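PDB 1IA6: cellulase CEL9M from Clostridium cellulolyticum, which probably hydrolyses internal beta-1,4-glucosidic linkages of cellulose and related beta-glucans, as a family 9 glycoside hydrolase carrying zinc and calcium ions. Local coordinates for residues Phe17-Cys22 with Phe32-Ala37; Thr127-Pro132 with His361-Ala366; Asn368-Ala373 with Pro380-Leu385. All coordinates share one frame; numbering follows the deposited sequence.

All three contacts lie on the same side of the chain's centre and tie together loops of the family 9 catalytic module. Interactions 1 and 2 are buried, and in each an arginine bonds backbone carbonyl oxygen of the other segment: two carbonyls in interaction 1, one in interaction 2. Interaction 3 is at the surface, where a lysine lies over a tyrosine ring and water takes part. Interactions 2 and 3 share helix 365-368, their centres about 7 Å apart, and Trp-129 NE1 bonds Asn-368 OD1 between them. Interaction 1 holds a zinc ligand and meets interaction 2 through Asn-20 and His-364, and interaction 3 through Ala-19 against Leu-385 and Trp-34 against His-383.

Interaction 1 of 3, residues Phe17-Cys22 with Phe32-Ala37; sequences FDANKC and FDWRGA. With ZN (zinc ion), chain C.
Ala-19 and Arg-35 bring the two backbones to 6.8 Å between CA atoms, where the turn that follows helix 6-15 faces the type I beta turn Phe-32 to Arg-35. Arg-35 does most of the polar work. The chain bends at chi2 (-50°), which turns CD, and again at chi3, which turns NE; the guanidinium meets the carbonyls of Ala-19 and Lys-21. NH1 and NH2 grip Lys-21 O end-on: Arg-35 NH1 comes in on a lone pair at 2.9 Å, and NH2 lies almost straight beyond the carbonyl oxygen at 3.1 Å, with that oxygen in the guanidinium plane. Arg-35 NH1 also bonds Ala-19 O at 3.0 Å, less straight and from above that carbonyl's plane. These bonds hold the guanidinium's rotation, and NE is taken by a salt bridge to Glu-133.

The apolar half centres on the Ala-19 methyl. Ala-19 CB is 3.7 Å from Phe-32 CE2 and 3.9 Å from Trp-34 CH2, while Ala-19 N lies at the edge of the Phe-32 ring. Trp-34 CZ2 rests over one face of that ring, toward its rim. Lys-21 NZ makes a salt bridge of 2.9 Å with Asp-18 OD1 and also hydrogen-bonds Gln-97 OE1; Asp-18 has a second cationic partner in Lys-93.

Cys-22 SG binds the zinc ion at 2.3 Å, with Cys-38, His-39 and His-55 completing the site. Lys-21 directly precedes this ligand, so Arg-35 probably helps to set the backbone there. Trp-34 and Arg-35 pack on Ala-366 of helix 365-368, and Phe-17 lies against helix 413-429.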
loop_
_atom_site.group_PDB
_atom_site.type_symbol
_atom_site.label_atom_id
_atom_site.label_comp_id
_atom_site.label_asym_id
_atom_site.label_seq_id
_atom_site.Cartn_x
_atom_site.Cartn_y
_atom_site.Cartn_z
ATOM N N PHE A 17 -10.539 -0.662 2.071
ATOM C CA PHE A 17 -10.119 0.719 2.273
ATOM C C PHE A 17 -11.193 1.648 2.822
ATOM O O PHE A 17 -10.876 2.633 3.488
ATOM C CB PHE A 17 -9.511 1.253 0.977
ATOM C CG PHE A 17 -8.207 0.593 0.628
ATOM C CD1 PHE A 17 -7.024 0.991 1.244
ATOM C CD2 PHE A 17 -8.171 -0.483 -0.253
ATOM C CE1 PHE A 17 -5.825 0.327 0.993
ATOM C CE2 PHE A 17 -6.978 -1.155 -0.510
ATOM C CZ PHE A 17 -5.804 -0.750 0.114
ATOM N N ASP A 18 -12.459 1.326 2.564
ATOM C CA ASP A 18 -13.570 2.126 3.074
ATOM C C ASP A 18 -13.541 2.168 4.606
ATOM O O ASP A 18 -13.970 3.148 5.217
ATOM C CB ASP A 18 -14.918 1.531 2.623
ATOM C CG ASP A 18 -15.388 2.074 1.281
ATOM O OD1 ASP A 18 -14.605 2.770 0.605
ATOM O OD2 ASP A 18 -16.551 1.795 0.902
ATOM N N ALA A 19 -13.035 1.109 5.229
ATOM C CA ALA A 19 -12.995 1.050 6.692
ATOM C C ALA A 19 -12.009 2.024 7.319
ATOM O O ALA A 19 -12.121 2.351 8.500
ATOM C CB ALA A 19 -12.672 -0.372 7.155
ATOM N N ASN A 20 -11.042 2.487 6.535
ATOM C CA ASN A 20 -10.032 3.400 7.060
ATOM C C ASN A 20 -10.135 4.844 6.585
ATOM O O ASN A 20 -9.286 5.671 6.930
ATOM C CB ASN A 20 -8.637 2.846 6.758
ATOM C CG ASN A 20 -8.223 1.755 7.738
ATOM O OD1 ASN A 20 -9.064 0.999 8.225
ATOM N ND2 ASN A 20 -6.924 1.665 8.024
ATOM N N LYS A 21 -11.171 5.158 5.816
ATOM C CA LYS A 21 -11.336 6.524 5.333
ATOM C C LYS A 21 -11.463 7.486 6.503
ATOM O O LYS A 21 -12.127 7.196 7.498
ATOM C CB LYS A 21 -12.546 6.628 4.398
ATOM C CG LYS A 21 -12.250 6.045 3.023
ATOM C CD LYS A 21 -13.418 6.142 2.066
ATOM C CE LYS A 21 -13.023 5.574 0.705
ATOM N NZ LYS A 21 -14.162 5.509 -0.243
ATOM N N CYS A 22 -10.804 8.631 6.371
ATOM C CA CYS A 22 -10.782 9.649 7.412
ATOM C C CYS A 22 -11.323 10.966 6.863
ATOM O O CYS A 22 -11.206 11.239 5.669
ATOM C CB CYS A 22 -9.336 9.828 7.879
ATOM S SG CYS A 22 -9.043 10.941 9.262
ATOM N N PHE A 32 -19.512 0.430 4.468
ATOM C CA PHE A 32 -19.721 0.094 5.870
ATOM C C PHE A 32 -20.612 1.128 6.548
ATOM O O PHE A 32 -20.246 2.298 6.661
ATOM C CB PHE A 32 -18.376 0.009 6.593
ATOM C CG PHE A 32 -17.433 -0.998 5.997
ATOM C CD1 PHE A 32 -17.758 -2.351 5.981
ATOM C CD2 PHE A 32 -16.217 -0.593 5.452
ATOM C CE1 PHE A 32 -16.885 -3.291 5.431
ATOM C CE2 PHE A 32 -15.336 -1.523 4.899
ATOM C CZ PHE A 32 -15.670 -2.875 4.888
ATOM N N ASP A 33 -21.782 0.695 7.003
ATOM C CA ASP A 33 -22.700 1.615 7.659
ATOM C C ASP A 33 -22.194 2.048 9.034
ATOM O O ASP A 33 -22.717 2.995 9.617
ATOM C CB ASP A 33 -24.099 0.992 7.782
ATOM C CG ASP A 33 -24.086 -0.347 8.487
ATOM O OD1 ASP A 33 -23.466 -0.451 9.567
ATOM O OD2 ASP A 33 -24.707 -1.299 7.966
ATOM N N TRP A 34 -21.169 1.368 9.545
ATOM C CA TRP A 34 -20.618 1.717 10.851
ATOM C C TRP A 34 -19.517 2.776 10.798
ATOM O O TRP A 34 -18.925 3.111 11.823
ATOM C CB TRP A 34 -20.104 0.471 11.586
ATOM C CG TRP A 34 -19.385 -0.523 10.721
ATOM C CD1 TRP A 34 -19.949 -1.496 9.946
ATOM C CD2 TRP A 34 -17.967 -0.644 10.551
ATOM N NE1 TRP A 34 -18.968 -2.221 9.308
ATOM C CE2 TRP A 34 -17.743 -1.718 9.661
ATOM C CE3 TRP A 34 -16.863 0.053 11.067
ATOM C CZ2 TRP A 34 -16.458 -2.115 9.273
ATOM C CZ3 TRP A 34 -15.584 -0.342 10.680
ATOM C CH2 TRP A 34 -15.395 -1.417 9.789
ATOM N N ARG A 35 -19.244 3.304 9.607
ATOM C CA ARG A 35 -18.232 4.349 9.462
ATOM C C ARG A 35 -18.904 5.688 9.174
ATOM O O ARG A 35 -19.879 5.756 8.421
ATOM C CB ARG A 35 -17.250 4.030 8.327
ATOM C CG ARG A 35 -16.166 3.004 8.664
ATOM C CD ARG A 35 -15.432 3.333 9.962
ATOM N NE ARG A 35 -15.231 4.769 10.146
ATOM C CZ ARG A 35 -14.333 5.506 9.498
ATOM N NH1 ARG A 35 -13.518 4.955 8.606
ATOM N NH2 ARG A 35 -14.268 6.811 9.732
ATOM N N GLY A 36 -18.375 6.747 9.780
ATOM C CA GLY A 36 -18.915 8.079 9.576
ATOM C C GLY A 36 -17.817 9.127 9.614
ATOM O O GLY A 36 -16.634 8.790 9.616
ATOM N N ALA A 37 -18.204 10.399 9.654
ATOM C CA ALA A 37 -17.238 11.493 9.692
ATOM C C ALA A 37 -16.340 11.417 10.920
ATOM O O ALA A 37 -16.809 11.144 12.024
ATOM C CB ALA A 37 -17.970 12.838 9.669
HETATM ZN ZN ZN C . -10.292 9.862 10.840
#

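Interaction 2 of 3, residues Thr127-Pro132 with His361-Ala366; sequences TYWGAP and HPHHRA
Trp-129 presents one face of its indole to Arg-365, whose CG sits over the six-membered ring, 3.6 Å from the centroid and 14° off the normal, a CH-pi contact. At the indole's edge, near its plane, lies His-363 CE1, 3.6 Å from Trp-129 CZ3; the two rings meet obliquely, with planes at 39°. The guanidinium of Arg-365 has its own face over the same tryptophan, Trp-129 CE3 standing above its centre, though ring and guanidinium are inclined to each other. At the guanidinium edge is Tyr-128 O.

That carbonyl takes a short, almost straight bond from Arg-365 NE, 2.6 Å with an N-H...O angle of 174°, the donor in the carbonyl plane and the acceptor in the guanidinium plane. The arginine chain is extended from CG to NE, which lets CG lie on the indole while NE reaches past it to the backbone. NH1 goes on to Gly-58 O. Nearer the backbone, Arg-365 CB touches Gly-130 O at 3.6 Å; this buried carbonyl oxygen has no polar partner in the model. Pro-132 CD packs on Ala-366 CB at 3.8 Å. Within 127-132, Tyr-128 OH donates to Ala-131 O at 2.7 Å.

His-364 is the N-cap of helix 365-368, its ND1 bonded to Ala-367 N and its NE2 to Asn-20. Pro-132 lies against the zinc ligand His-55, and His-363, the centre of an inverse gamma turn, comes close to Glu-410, a predicted catalytic residue. The contact thus joins loops between the zinc site and the probable active site of a family 9 cellulase module.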
loop_
_atom_site.group_PDB
_atom_site.type_symbol
_atom_site.label_atom_id
_atom_site.label_comp_id
_atom_site.label_asym_id
_atom_site.label_seq_id
_atom_site.Cartn_x
_atom_site.Cartn_y
_atom_site.Cartn_z
ATOM N N THR A 127 -3.097 5.219 22.776
ATOM C CA THR A 127 -3.611 5.078 24.138
ATOM C C THR A 127 -5.135 5.135 24.103
ATOM O O THR A 127 -5.802 4.871 25.104
ATOM C CB THR A 127 -3.110 6.200 25.073
ATOM O OG1 THR A 127 -3.572 7.468 24.592
ATOM C CG2 THR A 127 -1.591 6.201 25.142
ATOM N N TYR A 128 -5.677 5.478 22.939
ATOM C CA TYR A 128 -7.120 5.580 22.754
ATOM C C TYR A 128 -7.675 4.333 22.072
ATOM O O TYR A 128 -7.072 3.811 21.138
ATOM C CB TYR A 128 -7.447 6.806 21.890
ATOM C CG TYR A 128 -8.900 6.912 21.459
ATOM C CD1 TYR A 128 -9.880 7.382 22.335
ATOM C CD2 TYR A 128 -9.293 6.533 20.174
ATOM C CE1 TYR A 128 -11.218 7.473 21.941
ATOM C CE2 TYR A 128 -10.627 6.617 19.772
ATOM C CZ TYR A 128 -11.583 7.088 20.660
ATOM O OH TYR A 128 -12.897 7.166 20.266
ATOM N N TRP A 129 -8.813 3.850 22.554
ATOM C CA TRP A 129 -9.460 2.700 21.938
ATOM C C TRP A 129 -10.957 2.957 21.904
ATOM O O TRP A 129 -11.639 2.915 22.927
ATOM C CB TRP A 129 -9.164 1.396 22.686
ATOM C CG TRP A 129 -9.655 0.194 21.918
ATOM C CD1 TRP A 129 -10.933 -0.290 21.879
ATOM C CD2 TRP A 129 -8.896 -0.609 20.999
ATOM N NE1 TRP A 129 -11.019 -1.338 20.990
ATOM C CE2 TRP A 129 -9.784 -1.554 20.436
ATOM C CE3 TRP A 129 -7.553 -0.616 20.594
ATOM C CZ2 TRP A 129 -9.372 -2.500 19.490
ATOM C CZ3 TRP A 129 -7.143 -1.558 19.651
ATOM C CH2 TRP A 129 -8.055 -2.487 19.111
ATOM N N GLY A 130 -11.448 3.241 20.704
ATOM C CA GLY A 130 -12.852 3.528 20.492
ATOM C C GLY A 130 -13.018 3.895 19.031
ATOM O O GLY A 130 -12.044 3.857 18.275
ATOM N N ALA A 131 -14.233 4.251 18.630
ATOM C CA ALA A 131 -14.498 4.615 17.242
ATOM C C ALA A 131 -13.793 5.911 16.858
ATOM O O ALA A 131 -13.692 6.836 17.661
ATOM C CB ALA A 131 -16.000 4.756 17.018
ATOM N N PRO A 132 -13.283 5.990 15.618
ATOM C CA PRO A 132 -12.599 7.215 15.200
ATOM C C PRO A 132 -13.546 8.412 15.211
ATOM O O PRO A 132 -13.120 9.545 15.409
ATOM C CB PRO A 132 -12.096 6.874 13.796
ATOM C CG PRO A 132 -13.081 5.843 13.311
ATOM C CD PRO A 132 -13.269 4.982 14.544
ATOM N N HIS A 361 -10.832 -11.559 15.429
ATOM C CA HIS A 361 -10.204 -10.603 16.341
ATOM C C HIS A 361 -9.228 -9.650 15.641
ATOM O O HIS A 361 -8.089 -9.499 16.080
ATOM C CB HIS A 361 -9.444 -11.354 17.443
ATOM C CG HIS A 361 -10.328 -12.045 18.434
ATOM N ND1 HIS A 361 -10.910 -11.390 19.500
ATOM C CD2 HIS A 361 -10.728 -13.337 18.524
ATOM C CE1 HIS A 361 -11.627 -12.247 20.204
ATOM N NE2 HIS A 361 -11.534 -13.435 19.634
ATOM N N PRO A 362 -9.652 -8.992 14.551
ATOM C CA PRO A 362 -8.711 -8.079 13.888
ATOM C C PRO A 362 -8.305 -6.918 14.800
ATOM O O PRO A 362 -9.124 -6.407 15.564
ATOM C CB PRO A 362 -9.496 -7.605 12.670
ATOM C CG PRO A 362 -10.921 -7.602 13.179
ATOM C CD PRO A 362 -10.988 -8.917 13.934
ATOM N N HIS A 363 -7.038 -6.516 14.732
ATOM C CA HIS A 363 -6.556 -5.401 15.541
ATOM C C HIS A 363 -6.965 -4.127 14.807
ATOM O O HIS A 363 -6.162 -3.505 14.114
ATOM C CB HIS A 363 -5.035 -5.472 15.682
ATOM C CG HIS A 363 -4.469 -4.447 16.612
ATOM N ND1 HIS A 363 -4.885 -4.321 17.920
ATOM C CD2 HIS A 363 -3.521 -3.499 16.426
ATOM C CE1 HIS A 363 -4.219 -3.337 18.498
ATOM N NE2 HIS A 363 -3.385 -2.822 17.613
ATOM N N HIS A 364 -8.229 -3.751 14.960
ATOM C CA HIS A 364 -8.778 -2.581 14.282
ATOM C C HIS A 364 -9.824 -1.938 15.192
ATOM O O HIS A 364 -10.842 -2.547 15.519
ATOM C CB HIS A 364 -9.391 -3.041 12.952
ATOM C CG HIS A 364 -9.782 -1.927 12.029
ATOM N ND1 HIS A 364 -10.988 -1.266 12.125
ATOM C CD2 HIS A 364 -9.142 -1.386 10.965
ATOM C CE1 HIS A 364 -11.075 -0.370 11.157
ATOM N NE2 HIS A 364 -9.968 -0.423 10.439
ATOM N N ARG A 365 -9.568 -0.701 15.602
ATOM C CA ARG A 365 -10.475 -0.005 16.507
ATOM C C ARG A 365 -11.914 0.148 16.017
ATOM O O ARG A 365 -12.851 -0.206 16.733
ATOM C CB ARG A 365 -9.887 1.362 16.874
ATOM C CG ARG A 365 -8.669 1.246 17.785
ATOM C CD ARG A 365 -7.928 2.564 17.942
ATOM N NE ARG A 365 -6.835 2.449 18.906
ATOM C CZ ARG A 365 -5.710 1.769 18.707
ATOM N NH1 ARG A 365 -5.498 1.126 17.564
ATOM N NH2 ARG A 365 -4.789 1.728 19.662
ATOM N N ALA A 366 -12.098 0.666 14.808
ATOM C CA ALA A 366 -13.449 0.855 14.282
ATOM C C ALA A 366 -14.221 -0.462 14.162
ATOM O O ALA A 366 -15.364 -0.558 14.614
ATOM C CB ALA A 366 -13.391 1.558 12.927
#

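Interaction 3 of 3, residues Asn368-Ala373 with Pro380-Leu385; sequences NGYTYA and PAKHLL
Lys-382 runs from its backbone across the ring of Tyr-370 to a carbonyl at its tip. Lys-382 CB lies 3.3 Å from Asn-368 O, the same oxygen that accepts from Lys-382 N at 2.9 Å. CG lies over one face of the neighbouring His-383 ring, toward its rim, and CD leads on to a bend at chi3 (-60°), which places CE over the tyrosine ring face. There Lys-382 CE comes within 3.5 Å of Tyr-370 CE1 and makes a CH-pi contact. Lys-382 NZ stands off-centre above the Tyr-370 ring, 4.5 Å from the centroid, a cation-pi pair. Lys-382 NZ also donates to Gly-369 O at 3.1 Å, from above the carbonyl plane. The ammonium is therefore shared between an aromatic ring and a backbone oxygen.

Pro-380 O approaches the edge of the tyrosine near its plane, 3.4 Å from Tyr-370 CE2. A water links the two residues, donating to Pro-380 O at 2.7 Å and also hydrogen-bonded to Tyr-370 OH.

Asn-368 OD1 accepts from Tyr-370 N, an Asx turn, and also takes the indole NH of Trp-129. Gly-369 has positive phi, which favours glycine, and the chain passes close to Lys-382 here. Nearby, His-383 stacks on Trp-34. The Asx turn follows the C-terminal end of helix 365-368, and the lysine-tyrosine cation-pi pair beside it joins the two arms of a surface loop of the family 9 catalytic module.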
loop_
_atom_site.group_PDB
_atom_site.type_symbol
_atom_site.label_atom_id
_atom_site.label_comp_id
_atom_site.label_asym_id
_atom_site.label_seq_id
_atom_site.Cartn_x
_atom_site.Cartn_y
_atom_site.Cartn_z
ATOM N N ASN A 368 -13.630 -3.327 15.682
ATOM C CA ASN A 368 -13.823 -3.934 16.997
ATOM C C ASN A 368 -15.139 -3.441 17.604
ATOM O O ASN A 368 -15.940 -4.236 18.103
ATOM C CB ASN A 368 -12.640 -3.599 17.906
ATOM C CG ASN A 368 -12.777 -4.205 19.285
ATOM O OD1 ASN A 368 -13.158 -3.528 20.234
ATOM N ND2 ASN A 368 -12.477 -5.494 19.398
ATOM N N GLY A 369 -15.351 -2.128 17.555
ATOM C CA GLY A 369 -16.585 -1.540 18.048
ATOM C C GLY A 369 -16.783 -1.389 19.546
ATOM O O GLY A 369 -17.845 -0.939 19.979
ATOM N N TYR A 370 -15.782 -1.755 20.337
ATOM C CA TYR A 370 -15.882 -1.645 21.788
ATOM C C TYR A 370 -14.883 -0.630 22.329
ATOM O O TYR A 370 -14.032 -0.134 21.594
ATOM C CB TYR A 370 -15.622 -3.007 22.438
ATOM C CG TYR A 370 -16.629 -4.068 22.060
ATOM C CD1 TYR A 370 -17.933 -4.028 22.553
ATOM C CD2 TYR A 370 -16.284 -5.105 21.196
ATOM C CE1 TYR A 370 -18.868 -4.995 22.195
ATOM C CE2 TYR A 370 -17.211 -6.077 20.830
ATOM C CZ TYR A 370 -18.500 -6.014 21.334
ATOM O OH TYR A 370 -19.418 -6.971 20.975
ATOM N N THR A 371 -14.998 -0.320 23.616
ATOM C CA THR A 371 -14.092 0.624 24.261
ATOM C C THR A 371 -13.447 -0.043 25.476
ATOM O O THR A 371 -13.267 -1.263 25.501
ATOM C CB THR A 371 -14.841 1.895 24.712
ATOM O OG1 THR A 371 -15.901 1.538 25.607
ATOM C CG2 THR A 371 -15.426 2.620 23.507
ATOM N N TYR A 372 -13.094 0.753 26.480
ATOM C CA TYR A 372 -12.478 0.215 27.688
ATOM C C TYR A 372 -13.501 0.020 28.805
ATOM O O TYR A 372 -13.266 0.406 29.951
ATOM C CB TYR A 372 -11.357 1.139 28.175
ATOM C CG TYR A 372 -10.092 1.082 27.346
ATOM C CD1 TYR A 372 -9.424 -0.127 27.141
ATOM C CD2 TYR A 372 -9.547 2.238 26.788
ATOM C CE1 TYR A 372 -8.243 -0.183 26.400
ATOM C CE2 TYR A 372 -8.363 2.195 26.046
ATOM C CZ TYR A 372 -7.719 0.982 25.856
ATOM O OH TYR A 372 -6.554 0.934 25.122
ATOM N N ALA A 373 -14.635 -0.586 28.469
ATOM C CA ALA A 373 -15.689 -0.828 29.447
ATOM C C ALA A 373 -16.071 -2.306 29.473
ATOM O O ALA A 373 -17.103 -2.684 30.033
ATOM C CB ALA A 373 -16.909 0.024 29.119
ATOM N N PRO A 380 -14.722 -10.363 20.466
ATOM C CA PRO A 380 -14.619 -10.466 19.007
ATOM C C PRO A 380 -15.162 -9.195 18.361
ATOM O O PRO A 380 -16.113 -8.597 18.867
ATOM C CB PRO A 380 -15.482 -11.684 18.685
ATOM C CG PRO A 380 -15.348 -12.527 19.923
ATOM C CD PRO A 380 -15.478 -11.501 21.017
ATOM N N ALA A 381 -14.559 -8.789 17.248
ATOM C CA ALA A 381 -14.982 -7.586 16.537
ATOM C C ALA A 381 -16.489 -7.562 16.292
ATOM O O ALA A 381 -17.060 -8.526 15.785
ATOM C CB ALA A 381 -14.240 -7.481 15.212
ATOM N N LYS A 382 -17.120 -6.448 16.645
ATOM C CA LYS A 382 -18.558 -6.278 16.472
ATOM C C LYS A 382 -18.940 -6.167 14.996
ATOM O O LYS A 382 -19.993 -6.653 14.582
ATOM C CB LYS A 382 -19.022 -5.022 17.219
ATOM C CG LYS A 382 -20.527 -4.809 17.246
ATOM C CD LYS A 382 -20.895 -3.510 17.963
ATOM C CE LYS A 382 -20.414 -3.505 19.409
ATOM N NZ LYS A 382 -20.683 -2.201 20.090
ATOM N N HIS A 383 -18.074 -5.540 14.204
ATOM C CA HIS A 383 -18.332 -5.346 12.778
ATOM C C HIS A 383 -17.414 -6.182 11.886
ATOM O O HIS A 383 -16.280 -6.470 12.251
ATOM C CB HIS A 383 -18.176 -3.864 12.437
ATOM C CG HIS A 383 -19.000 -2.961 13.300
ATOM N ND1 HIS A 383 -20.378 -2.955 13.267
ATOM C CD2 HIS A 383 -18.642 -2.046 14.232
ATOM C CE1 HIS A 383 -20.834 -2.075 14.139
ATOM N NE2 HIS A 383 -19.802 -1.510 14.740
ATOM N N LEU A 384 -17.914 -6.567 10.715
ATOM C CA LEU A 384 -17.138 -7.371 9.774
ATOM C C LEU A 384 -16.236 -6.479 8.919
ATOM O O LEU A 384 -16.721 -5.650 8.145
ATOM C CB LEU A 384 -18.075 -8.179 8.872
ATOM C CG LEU A 384 -17.402 -9.127 7.869
ATOM C CD1 LEU A 384 -16.643 -10.214 8.617
ATOM C CD2 LEU A 384 -18.448 -9.748 6.957
ATOM N N LEU A 385 -14.926 -6.658 9.066
ATOM C CA LEU A 385 -13.940 -5.870 8.325
ATOM C C LEU A 385 -13.637 -6.544 6.982
ATOM O O LEU A 385 -12.542 -7.044 6.748
ATOM C CB LEU A 385 -12.662 -5.738 9.164
ATOM C CG LEU A 385 -11.528 -4.831 8.669
ATOM C CD1 LEU A 385 -12.028 -3.405 8.522
ATOM C CD2 LEU A 385 -10.376 -4.877 9.664
HETATM O O HOH W 1 -18.632 -9.362 19.590
#